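Local coordinates for ABC transporter, periplasmic substrate-binding protein (Thermotoga maritima, PDB 2HPG), which probably binds a solute in the periplasm and delivers it to a tripartite ATP-independent (TRAP) membrane transporter, at residues L108-I111 against K112-P115; S114-M117 against Q118-K122; D290-A293 against F294-K297. All coordinates share one frame; numbering follows the deposited sequence. Where two conformers were deposited one is given.

Overall arrangement
From the N terminus, interaction 1 closes the last turn of helix 101-112 and makes the short loop into helix 115-128; interaction 2 opens that second helix. They share S114 and P115, with centres about 8 Å apart, so they join end to end along the chain and neither nests in the other. Helix 308-318 touches both. Interaction 3 follows much later, at the start of helix 291-305, its nearest atoms about 16 Å from interaction 1 and about 18 Å from interaction 2. Helix 92-95 touches interactions 1 and 3, meeting L108 and I111 of the former and M295 of the latter. Each contact is local, within one continuous segment.

Interaction 1 (L108-I111 against K112-P115)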
loop_
_atom_site.group_PDB
_atom_site.type_symbol
_atom_site.label_atom_id
_atom_site.label_comp_id
_atom_site.label_asym_id
_atom_site.label_seq_id
_atom_site.Cartn_x
_atom_site.Cartn_y
_atom_site.Cartn_z
ATOM N N LEU A 108 8.725 1.873 10.081
ATOM C CA LEU A 108 8.218 0.532 9.738
ATOM C C LEU A 108 9.033 -0.541 10.471
ATOM O O LEU A 108 8.468 -1.454 11.053
ATOM C CB LEU A 108 8.248 0.301 8.215
ATOM C CG LEU A 108 7.296 1.143 7.360
ATOM C CD1 LEU A 108 7.337 0.729 5.887
ATOM C CD2 LEU A 108 5.870 1.086 7.880
ATOM N N LYS A 109 10.352 -0.408 10.473
ATOM C CA LYS A 109 11.207 -1.330 11.254
ATOM C C LYS A 109 10.864 -1.328 12.740
ATOM O O LYS A 109 10.803 -2.379 13.362
ATOM C CB LYS A 109 12.679 -1.014 11.067
ATOM C CG LYS A 109 13.121 -1.167 9.644
ATOM C CD LYS A 109 14.577 -0.840 9.458
ATOM C CE LYS A 109 14.968 -1.029 8.016
ATOM N NZ LYS A 109 16.298 -0.454 7.726
ATOM N N LYS A 110 10.621 -0.150 13.304
ATOM C CA LYS A 110 10.226 -0.045 14.701
ATOM C C LYS A 110 8.859 -0.655 14.921
ATOM O O LYS A 110 8.603 -1.237 15.971
ATOM C CB LYS A 110 10.242 1.418 15.177
ATOM C CG LYS A 110 11.643 1.971 15.374
ATOM C CD LYS A 110 12.278 1.464 16.694
ATOM C CE LYS A 110 13.701 2.021 16.927
ATOM N NZ LYS A 110 14.536 1.936 15.668
ATOM N N ILE A 111 7.951 -0.511 13.958
ATOM C CA ILE A 111 6.639 -1.138 14.116
ATOM C C ILE A 111 6.816 -2.668 14.120
ATOM O O ILE A 111 6.176 -3.359 14.904
ATOM C CB ILE A 111 5.593 -0.678 13.038
ATOM C CG1 ILE A 111 5.166 0.772 13.299
ATOM C CG2 ILE A 111 4.364 -1.578 13.059
ATOM C CD1 ILE A 111 4.247 1.348 12.247
ATOM N N LYS A 112 7.714 -3.176 13.282
ATOM C CA LYS A 112 7.865 -4.619 13.143
ATOM C C LYS A 112 8.339 -5.260 14.440
ATOM O O LYS A 112 7.801 -6.268 14.864
ATOM C CB LYS A 112 8.835 -4.971 12.031
ATOM C CG LYS A 112 8.904 -6.470 11.762
ATOM C CD LYS A 112 9.883 -6.757 10.652
ATOM C CE LYS A 112 10.566 -8.128 10.775
ATOM N NZ LYS A 112 11.838 -8.101 9.994
ATOM N N GLN A 113 9.340 -4.662 15.073
ATOM C CA GLN A 113 9.843 -5.198 16.332
ATOM C C GLN A 113 8.984 -4.838 17.551
ATOM O O GLN A 113 9.279 -5.274 18.656
ATOM C CB GLN A 113 11.318 -4.836 16.524
ATOM C CG GLN A 113 11.620 -3.374 16.617
ATOM C CD GLN A 113 13.074 -3.061 16.313
ATOM O OE1 GLN A 113 13.593 -3.403 15.238
ATOM N NE2 GLN A 113 13.741 -2.403 17.257
ATOM N N SER A 114 7.895 -4.096 17.361
ATOM C CA SER A 114 6.961 -3.746 18.437
ATOM C C SER A 114 6.239 -4.988 18.944
ATOM O O SER A 114 5.739 -5.766 18.127
ATOM C CB SER A 114 5.907 -2.728 17.939
ATOM O OG SER A 114 4.883 -3.309 17.115
ATOM N N PRO A 115 6.141 -5.181 20.270
ATOM C CA PRO A 115 5.295 -6.241 20.810
ATOM C C PRO A 115 3.881 -6.281 20.218
ATOM O O PRO A 115 3.363 -7.364 19.931
ATOM C CB PRO A 115 5.217 -5.894 22.306
ATOM C CG PRO A 115 6.481 -5.182 22.592
ATOM C CD PRO A 115 6.864 -4.457 21.336
#
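The chain runs out of helix 101-112 through two i to i+4 backbone bonds, K112 N to L108 O at 2.9 Å and Q113 N to K109 O at 3.2 Å, and then turns sharply, so that S114 N reaches I111 O at 3.1 Å from well above the carbonyl plane. In one of the two conformers of S114 the hydroxyl grips the same oxygen: OG donates to I111 O over 2.6 Å, in the carbonyl plane and on a lone pair. OG is held between the backbone N and the carbonyl carbon of S114 (chi1 76°), which turns it back to the helix end. Q113 also folds back, laying its CG 3.5 Å from K109 O, while its amide runs alongside the K110 chain with NE2 4.2 Å from K110 CD. The tips of K110 and K112 have partners elsewhere: K110 NZ makes a salt bridge to E106, and K112 NZ one to D254 of helix 243-278. L108 packs on V138 and I93, and I111 on F92 and M87. The whole is a tight helix-to-helix turn: S114 donates to the I111 carbonyl at the end of one helix and is the N-cap of helix 115-128.

Interaction 2 (S114-M117 against Q118-K122); sequences SPTM and QKWLK
M117 meets W120 and L121 at the N-capped start of helix 115-128, where the residue whose N is capped also makes a Met-aromatic contact with W120. In one of the two conformers of S114, OG accepts from M117 N at 2.9 Å, the capping bond, and S114 O takes Q118 N at 3.0 Å. The M117 side chain, a selenomethionine, starts with CB against Q118 N, the next residue, at 3.1 Å; CG, anti to the backbone N (chi1 176°), comes 3.9 Å from L121 CD1. The bend at chi2 (54°) sets SE beside the leucine, 3.7 Å from L121 CG and equally near CD2; a second, at chi3, turns CE toward W120. SE also lies at the edge of the indole, 5.3 Å from the centroid of the W120 six-membered ring and 77° off its normal. CE sits at the CE3 side of that edge, although its modelled distance is doubtfully short. Outside, M117 packs on I84 and M87, and W120 on V81 and D83. T116 lies alongside W120, its OG1 bonded to E317 of helix 308-318, and its CG2 makes a CH-pi contact over one indole face, 3.8 Å from the centroid of the six-membered W120 ring.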
loop_
_atom_site.group_PDB
_atom_site.type_symbol
_atom_site.label_atom_id
_atom_site.label_comp_id
_atom_site.label_asym_id
_atom_site.label_seq_id
_atom_site.Cartn_x
_atom_site.Cartn_y
_atom_site.Cartn_z
ATOM N N SER A 114 7.895 -4.096 17.361
ATOM C CA SER A 114 6.961 -3.746 18.437
ATOM C C SER A 114 6.239 -4.988 18.944
ATOM O O SER A 114 5.739 -5.766 18.127
ATOM C CB SER A 114 5.907 -2.728 17.939
ATOM O OG SER A 114 4.883 -3.309 17.115
ATOM N N PRO A 115 6.141 -5.181 20.270
ATOM C CA PRO A 115 5.295 -6.241 20.810
ATOM C C PRO A 115 3.881 -6.281 20.218
ATOM O O PRO A 115 3.363 -7.364 19.931
ATOM C CB PRO A 115 5.217 -5.894 22.306
ATOM C CG PRO A 115 6.481 -5.182 22.592
ATOM C CD PRO A 115 6.864 -4.457 21.336
ATOM N N THR A 116 3.254 -5.117 20.059
ATOM C CA THR A 116 1.893 -5.050 19.523
ATOM C C THR A 116 1.798 -5.571 18.079
ATOM O O THR A 116 0.882 -6.325 17.765
ATOM C CB THR A 116 1.330 -3.625 19.572
ATOM O OG1 THR A 116 1.280 -3.190 20.931
ATOM C CG2 THR A 116 -0.070 -3.574 18.975
HETATM N N MSE A 117 2.728 -5.182 17.208
HETATM C CA MSE A 117 2.713 -5.703 15.839
HETATM C C MSE A 117 2.957 -7.208 15.881
HETATM O O MSE A 117 2.254 -7.977 15.226
HETATM C CB MSE A 117 3.769 -5.034 14.953
HETATM C CG MSE A 117 3.888 -5.606 13.519
HETATM SE SE MSE A 117 2.210 -5.661 12.488
HETATM C CE MSE A 117 1.636 -3.853 12.737
ATOM N N GLN A 118 3.951 -7.635 16.652
ATOM C CA GLN A 118 4.212 -9.067 16.777
ATOM C C GLN A 118 2.968 -9.830 17.241
ATOM O O GLN A 118 2.699 -10.942 16.762
ATOM C CB GLN A 118 5.407 -9.328 17.678
ATOM C CG GLN A 118 6.723 -9.050 16.966
ATOM C CD GLN A 118 7.880 -8.877 17.923
ATOM O OE1 GLN A 118 7.742 -9.080 19.140
ATOM N NE2 GLN A 118 9.032 -8.486 17.385
ATOM N N LYS A 119 2.190 -9.225 18.133
ATOM C CA LYS A 119 0.927 -9.816 18.540
ATOM C C LYS A 119 -0.003 -9.988 17.341
ATOM O O LYS A 119 -0.453 -11.093 17.050
ATOM C CB LYS A 119 0.229 -8.976 19.607
ATOM C CG LYS A 119 -1.154 -9.501 19.973
ATOM C CD LYS A 119 -1.814 -8.697 21.068
ATOM C CE LYS A 119 -2.457 -7.433 20.515
ATOM N NZ LYS A 119 -2.948 -6.515 21.594
ATOM N N TRP A 120 -0.293 -8.892 16.645
ATOM C CA TRP A 120 -1.227 -8.922 15.512
ATOM C C TRP A 120 -0.829 -9.949 14.471
ATOM O O TRP A 120 -1.693 -10.577 13.879
ATOM C CB TRP A 120 -1.289 -7.558 14.813
ATOM C CG TRP A 120 -1.853 -6.458 15.636
ATOM C CD1 TRP A 120 -2.707 -6.578 16.686
ATOM C CD2 TRP A 120 -1.638 -5.054 15.449
ATOM N NE1 TRP A 120 -3.023 -5.340 17.180
ATOM C CE2 TRP A 120 -2.380 -4.385 16.439
ATOM C CE3 TRP A 120 -0.881 -4.303 14.549
ATOM C CZ2 TRP A 120 -2.389 -2.987 16.559
ATOM C CZ3 TRP A 120 -0.887 -2.920 14.661
ATOM C CH2 TRP A 120 -1.644 -2.276 15.656
ATOM N N LEU A 121 0.477 -10.091 14.236
ATOM C CA LEU A 121 0.988 -10.997 13.214
ATOM C C LEU A 121 0.863 -12.453 13.639
ATOM O O LEU A 121 0.732 -13.339 12.795
ATOM C CB LEU A 121 2.448 -10.683 12.883
ATOM C CG LEU A 121 2.702 -9.302 12.281
ATOM C CD1 LEU A 121 4.194 -9.121 11.974
ATOM C CD2 LEU A 121 1.827 -9.071 11.048
ATOM N N LYS A 122 0.929 -12.689 14.945
ATOM C CA LYS A 122 0.725 -14.017 15.503
ATOM C C LYS A 122 -0.743 -14.411 15.432
ATOM O O LYS A 122 -1.044 -15.571 15.200
ATOM C CB LYS A 122 1.188 -14.055 16.957
ATOM C CG LYS A 122 1.208 -15.443 17.565
ATOM C CD LYS A 122 1.942 -15.426 18.900
ATOM C CE LYS A 122 2.000 -16.794 19.557
ATOM N NZ LYS A 122 2.839 -16.743 20.793
#

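Interaction 3 (D290-A293 against F294-K297)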
loop_
_atom_site.group_PDB
_atom_site.type_symbol
_atom_site.label_atom_id
_atom_site.label_comp_id
_atom_site.label_asym_id
_atom_site.label_seq_id
_atom_site.Cartn_x
_atom_site.Cartn_y
_atom_site.Cartn_z
ATOM N N ASP A 290 -3.047 23.361 3.872
ATOM C CA ASP A 290 -3.236 23.308 5.309
ATOM C C ASP A 290 -3.230 21.843 5.768
ATOM O O ASP A 290 -4.283 21.288 6.026
ATOM C CB ASP A 290 -4.570 23.967 5.655
ATOM C CG ASP A 290 -4.696 24.267 7.124
ATOM O OD1 ASP A 290 -3.790 23.876 7.901
ATOM O OD2 ASP A 290 -5.702 24.914 7.496
ATOM N N LYS A 291 -2.048 21.222 5.849
ATOM C CA LYS A 291 -1.957 19.779 6.134
ATOM C C LYS A 291 -2.398 19.457 7.568
ATOM O O LYS A 291 -3.030 18.436 7.806
ATOM C CB LYS A 291 -0.552 19.234 5.850
ATOM C CG LYS A 291 -0.249 19.106 4.337
ATOM C CD LYS A 291 1.149 18.523 4.058
ATOM C CE LYS A 291 1.172 17.004 4.126
ATOM N NZ LYS A 291 2.540 16.482 3.961
ATOM N N GLU A 292 -2.104 20.350 8.512
ATOM C CA GLU A 292 -2.604 20.200 9.886
ATOM C C GLU A 292 -4.137 20.137 9.937
ATOM O O GLU A 292 -4.705 19.348 10.690
ATOM C CB GLU A 292 -2.052 21.332 10.779
ATOM C CG GLU A 292 -2.556 21.355 12.244
ATOM C CD GLU A 292 -2.087 20.177 13.106
ATOM O OE1 GLU A 292 -1.215 19.396 12.675
ATOM O OE2 GLU A 292 -2.597 20.037 14.242
ATOM N N ALA A 293 -4.820 20.942 9.138
ATOM C CA ALA A 293 -6.277 20.890 9.092
ATOM C C ALA A 293 -6.761 19.506 8.614
ATOM O O ALA A 293 -7.784 18.990 9.093
ATOM C CB ALA A 293 -6.822 21.974 8.184
ATOM N N PHE A 294 -6.020 18.916 7.676
ATOM C CA PHE A 294 -6.366 17.592 7.130
ATOM C C PHE A 294 -6.066 16.504 8.160
ATOM O O PHE A 294 -6.877 15.601 8.368
ATOM C CB PHE A 294 -5.620 17.327 5.818
ATOM C CG PHE A 294 -6.226 18.013 4.632
ATOM C CD1 PHE A 294 -7.352 17.506 4.026
ATOM C CD2 PHE A 294 -5.659 19.169 4.113
ATOM C CE1 PHE A 294 -7.921 18.142 2.932
ATOM C CE2 PHE A 294 -6.210 19.801 3.006
ATOM C CZ PHE A 294 -7.344 19.289 2.417
HETATM N N MSE A 295 -4.916 16.606 8.810
HETATM C CA MSE A 295 -4.561 15.671 9.865
HETATM C C MSE A 295 -5.610 15.670 10.966
HETATM O O MSE A 295 -5.960 14.611 11.494
HETATM C CB MSE A 295 -3.186 15.994 10.420
HETATM C CG MSE A 295 -2.088 15.681 9.438
HETATM SE SE MSE A 295 -0.313 16.206 9.934
HETATM C CE MSE A 295 0.450 16.369 8.141
ATOM N N GLU A 296 -6.131 16.853 11.296
ATOM C CA GLU A 296 -7.149 16.983 12.336
ATOM C C GLU A 296 -8.475 16.342 11.891
ATOM O O GLU A 296 -9.125 15.660 12.668
ATOM C CB GLU A 296 -7.304 18.465 12.763
ATOM C CG GLU A 296 -6.072 18.993 13.536
ATOM C CD GLU A 296 -6.080 20.512 13.804
ATOM O OE1 GLU A 296 -7.076 21.188 13.454
ATOM O OE2 GLU A 296 -5.076 21.042 14.364
ATOM N N LYS A 297 -8.863 16.540 10.636
ATOM C CA LYS A 297 -10.037 15.868 10.092
ATOM C C LYS A 297 -9.851 14.346 10.047
ATOM O O LYS A 297 -10.793 13.615 10.297
ATOM C CB LYS A 297 -10.357 16.369 8.683
ATOM C CG LYS A 297 -10.899 17.764 8.609
ATOM C CD LYS A 297 -12.324 17.836 9.091
ATOM C CE LYS A 297 -12.898 19.218 8.849
ATOM N NZ LYS A 297 -13.992 19.560 9.813
#
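D290 and F294 belong to the N-terminal turn of helix 291-305, where D290 is the N-cap. The capping bond is weak: A293 N reaches D290 OD1 at 3.3 Å, and the first i to i+4 bond, from F294 N to D290 O, is weak as well. Further in, the bonds are regular: M295 N donates to K291 O at 2.8 Å and E296 N to E292 O at 2.9 Å. Four side chains follow this backbone. F294 sends its ring back beneath the cap, with CD2 3.2 Å from D290 O, which approaches at a slant, while K291 CA stands at the ring edge. M295, a selenomethionine, has CG anti to the carbonyl carbon (chi1 -70°) and an extended chain beyond, which carries CE to 3.8 Å from K291 CB; the two side chains cross at an angle and make an apolar pair over one helical turn. E292 and E296 meet through their carboxylates. E292 bends at chi2 (67°), which brings its carboxylate along the helix to the extended E296, and the two OE2 atoms of E292 and E296 come within 2.7 Å. The carboxylate planes stand 88° apart. Two carboxylate oxygens this close suggest that one of the acids carries a proton. E296 CG also rests 3.2 Å from E292 O. The charged side chains lie toward the surface, while F294 is buried, and A293, F294 and M295 meet the rest of the protein: A293 lies on P153, F294 packs on Y91 and I289, M295 reaches Y91 and then D94 and F95 of helix 92-95, and the D290 backbone is hydrogen-bonded to R151 in the loop between strands 130-146 and 160-162.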